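Local coordinates for protein imidazolonepropionase (Unidentified, PDB 2Q09) that catalyses the hydrolytic opening of imidazolone-5-propanoate to N-formimidoyl-L-glutamate, the third step of histidine degradation, at a metal-dependent active site, at residues 197-202 / 233-238. Numbering follows the deposited sequence.
Sequences EIIPAA and DQYGLA
Pro-200, near the C-terminal end of helix 187-204, lies over one face of the Tyr-235 ring: its CA is 4.1 Å from the ring centroid and 18° off the ring normal, a CH-pi contact displaced toward the rim. The two side chains cross at about a right angle. Pro-200 CG sits 3.6 Å from Tyr-235 CE2, and both CB and CG lie 3.5 Å from Tyr-235 OH, so the pyrrolidine covers the phenol end. Having no N-H, Pro-200 makes no backbone bond to the preceding turn, and the helix kinks there. The tyrosine ring reaches the proline with CG beside its backbone N (chi1 -76°). Ile-199 approaches the tyrosine obliquely: its CG2, anti to the backbone N, lies 4.0 Å from Tyr-235 CD2. The Ile-199 and Leu-237 side chains pass antiparallel, CG2 to CD1 4.1 Å. In this amidohydrolase TIM-barrel fold, the contact joins helix 187-204 to the turn between helix 222-234 and strand 238-243, away from the iron and inhibitor sites. That turn is a Schellman motif with Gly-236 (positive phi) at C-prime; Gly-236 N bonds to Asp-233 O and Leu-237 N to a carbonyl in the last turn of helix 222-234. Tyr-235 and Leu-237, flanking Gly-236 in sequence, both have CB turned toward 197-202. No hydrogen bond crosses. Tyr-235 also touches Ala-203, one turn further along, while Ile-199 packs inward on Leu-173 of strand 168-176.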
ATOM      1  N   GLU A 197     -14.460  -5.513 -20.816  1.00 30.02           N
ATOM      2  CA  GLU A 197     -14.830  -4.109 -20.868  1.00 28.22           C
ATOM      3  C   GLU A 197     -14.085  -3.197 -19.904  1.00 26.51           C
ATOM      4  O   GLU A 197     -13.457  -2.226 -20.321  1.00 26.36           O
ATOM      5  CB  GLU A 197     -16.338  -3.990 -20.638  1.00 27.53           C
ATOM      6  CG  GLU A 197     -17.155  -4.686 -21.721  1.00 31.91           C
ATOM      7  CD  GLU A 197     -18.618  -4.865 -21.356  1.00 33.85           C
ATOM      8  OE1 GLU A 197     -19.153  -4.053 -20.576  1.00 35.22           O
ATOM      9  OE2 GLU A 197     -19.236  -5.821 -21.866  1.00 34.98           O
ATOM     10  N   ILE A 198     -14.149  -3.507 -18.613  1.00 25.51           N
ATOM     11  CA  ILE A 198     -13.501  -2.659 -17.624  1.00 25.30           C
ATOM     12  C   ILE A 198     -11.977  -2.576 -17.739  1.00 24.73           C
ATOM     13  O   ILE A 198     -11.418  -1.477 -17.805  1.00 25.22           O
ATOM     14  CB  ILE A 198     -13.914  -3.077 -16.207  1.00 22.77           C
ATOM     15  CG1 ILE A 198     -15.451  -3.155 -16.144  1.00 24.19           C
ATOM     16  CG2 ILE A 198     -13.406  -2.051 -15.190  1.00 22.40           C
ATOM     17  CD1 ILE A 198     -16.045  -3.289 -14.741  1.00 21.52           C
ATOM     18  N   ILE A 199     -11.300  -3.716 -17.760  1.00 25.22           N
ATOM     19  CA  ILE A 199      -9.847  -3.688 -17.883  1.00 25.81           C
ATOM     20  C   ILE A 199      -9.442  -2.963 -19.177  1.00 26.06           C
ATOM     21  O   ILE A 199      -8.580  -2.085 -19.161  1.00 27.04           O
ATOM     22  CB  ILE A 199      -9.257  -5.124 -17.812  1.00 26.67           C
ATOM     23  CG1 ILE A 199      -9.291  -5.607 -16.355  1.00 27.37           C
ATOM     24  CG2 ILE A 199      -7.842  -5.151 -18.355  1.00 26.98           C
ATOM     25  CD1 ILE A 199      -8.703  -7.011 -16.121  1.00 26.80           C
ATOM     26  N   PRO A 200     -10.075  -3.302 -20.313  1.00 27.20           N
ATOM     27  CA  PRO A 200      -9.713  -2.618 -21.563  1.00 26.29           C
ATOM     28  C   PRO A 200      -9.918  -1.101 -21.504  1.00 25.96           C
ATOM     29  O   PRO A 200      -9.060  -0.335 -21.951  1.00 26.75           O
ATOM     30  CB  PRO A 200     -10.615  -3.288 -22.596  1.00 26.63           C
ATOM     31  CG  PRO A 200     -10.663  -4.695 -22.091  1.00 26.89           C
ATOM     32  CD  PRO A 200     -10.890  -4.499 -20.596  1.00 25.85           C
ATOM     33  N   ALA A 201     -11.048  -0.665 -20.950  1.00 24.65           N
ATOM     34  CA  ALA A 201     -11.330   0.768 -20.858  1.00 24.73           C
ATOM     35  C   ALA A 201     -10.357   1.459 -19.903  1.00 24.72           C
ATOM     36  O   ALA A 201      -9.900   2.579 -20.155  1.00 21.96           O
ATOM     37  CB  ALA A 201     -12.769   0.997 -20.392  1.00 23.64           C
ATOM     38  N   ALA A 202     -10.047   0.785 -18.802  1.00 25.04           N
ATOM     39  CA  ALA A 202      -9.133   1.342 -17.812  1.00 25.99           C
ATOM     40  C   ALA A 202      -7.738   1.498 -18.401  1.00 25.77           C
ATOM     41  O   ALA A 202      -7.083   2.517 -18.199  1.00 25.46           O
ATOM     42  CB  ALA A 202      -9.087   0.444 -16.569  1.00 26.32           C
ATOM     43  N   ASP A 233      -3.000  -9.452 -18.140  1.00 37.43           N
ATOM     44  CA  ASP A 233      -1.833  -9.867 -18.913  1.00 40.55           C
ATOM     45  C   ASP A 233      -1.880  -9.312 -20.338  1.00 40.30           C
ATOM     46  O   ASP A 233      -0.902  -8.758 -20.827  1.00 39.00           O
ATOM     47  CB  ASP A 233      -1.782 -11.401 -18.959  1.00 44.09           C
ATOM     48  CG  ASP A 233      -0.543 -11.931 -19.653  1.00 48.91           C
ATOM     49  OD1 ASP A 233      -0.496 -13.146 -19.927  1.00 51.20           O
ATOM     50  OD2 ASP A 233       0.386 -11.143 -19.920  1.00 50.85           O
ATOM     51  N   GLN A 234      -3.021  -9.472 -20.995  1.00 40.59           N
ATOM     52  CA  GLN A 234      -3.208  -9.011 -22.368  1.00 42.16           C
ATOM     53  C   GLN A 234      -3.010  -7.510 -22.549  1.00 40.92           C
ATOM     54  O   GLN A 234      -2.644  -7.059 -23.631  1.00 40.72           O
ATOM     55  CB  GLN A 234      -4.601  -9.402 -22.859  1.00 44.63           C
ATOM     56  CG  GLN A 234      -4.857 -10.907 -22.896  1.00 49.41           C
ATOM     57  CD  GLN A 234      -4.112 -11.620 -24.010  1.00 52.51           C
ATOM     58  OE1 GLN A 234      -2.889 -11.717 -23.993  1.00 54.48           O
ATOM     59  NE2 GLN A 234      -4.851 -12.124 -24.985  1.00 52.95           N
ATOM     60  N   TYR A 235      -3.250  -6.731 -21.498  1.00 39.65           N
ATOM     61  CA  TYR A 235      -3.085  -5.284 -21.586  1.00 38.04           C
ATOM     62  C   TYR A 235      -1.813  -4.792 -20.918  1.00 37.78           C
ATOM     63  O   TYR A 235      -1.620  -3.594 -20.728  1.00 38.30           O
ATOM     64  CB  TYR A 235      -4.320  -4.580 -21.011  1.00 38.02           C
ATOM     65  CG  TYR A 235      -5.486  -4.629 -21.968  1.00 37.85           C
ATOM     66  CD1 TYR A 235      -5.662  -3.641 -22.933  1.00 38.44           C
ATOM     67  CD2 TYR A 235      -6.348  -5.723 -21.980  1.00 38.56           C
ATOM     68  CE1 TYR A 235      -6.670  -3.742 -23.898  1.00 37.76           C
ATOM     69  CE2 TYR A 235      -7.355  -5.839 -22.938  1.00 39.02           C
ATOM     70  CZ  TYR A 235      -7.507  -4.846 -23.893  1.00 38.08           C
ATOM     71  OH  TYR A 235      -8.477  -4.971 -24.860  1.00 38.92           O
ATOM     72  N   GLY A 236      -0.937  -5.729 -20.575  1.00 37.65           N
ATOM     73  CA  GLY A 236       0.326  -5.379 -19.951  1.00 36.52           C
ATOM     74  C   GLY A 236       0.220  -4.716 -18.596  1.00 36.10           C
ATOM     75  O   GLY A 236       0.995  -3.815 -18.275  1.00 35.79           O
ATOM     76  N   LEU A 237      -0.739  -5.162 -17.792  1.00 34.44           N
ATOM     77  CA  LEU A 237      -0.930  -4.613 -16.458  1.00 33.52           C
ATOM     78  C   LEU A 237      -0.460  -5.618 -15.417  1.00 32.52           C
ATOM     79  O   LEU A 237      -0.733  -6.809 -15.533  1.00 31.07           O
ATOM     80  CB  LEU A 237      -2.407  -4.299 -16.210  1.00 32.57           C
ATOM     81  CG  LEU A 237      -3.119  -3.344 -17.171  1.00 32.41           C
ATOM     82  CD1 LEU A 237      -4.566  -3.204 -16.751  1.00 34.46           C
ATOM     83  CD2 LEU A 237      -2.429  -1.991 -17.169  1.00 31.78           C
ATOM     84  N   ALA A 238       0.240  -5.126 -14.400  1.00 30.44           N
ATOM     85  CA  ALA A 238       0.745  -5.970 -13.322  1.00 30.13           C
ATOM     86  C   ALA A 238      -0.436  -6.495 -12.512  1.00 29.90           C
ATOM     87  O   ALA A 238      -1.499  -5.873 -12.491  1.00 27.99           O
ATOM     88  CB  ALA A 238       1.679  -5.159 -12.428  1.00 29.90           C
TER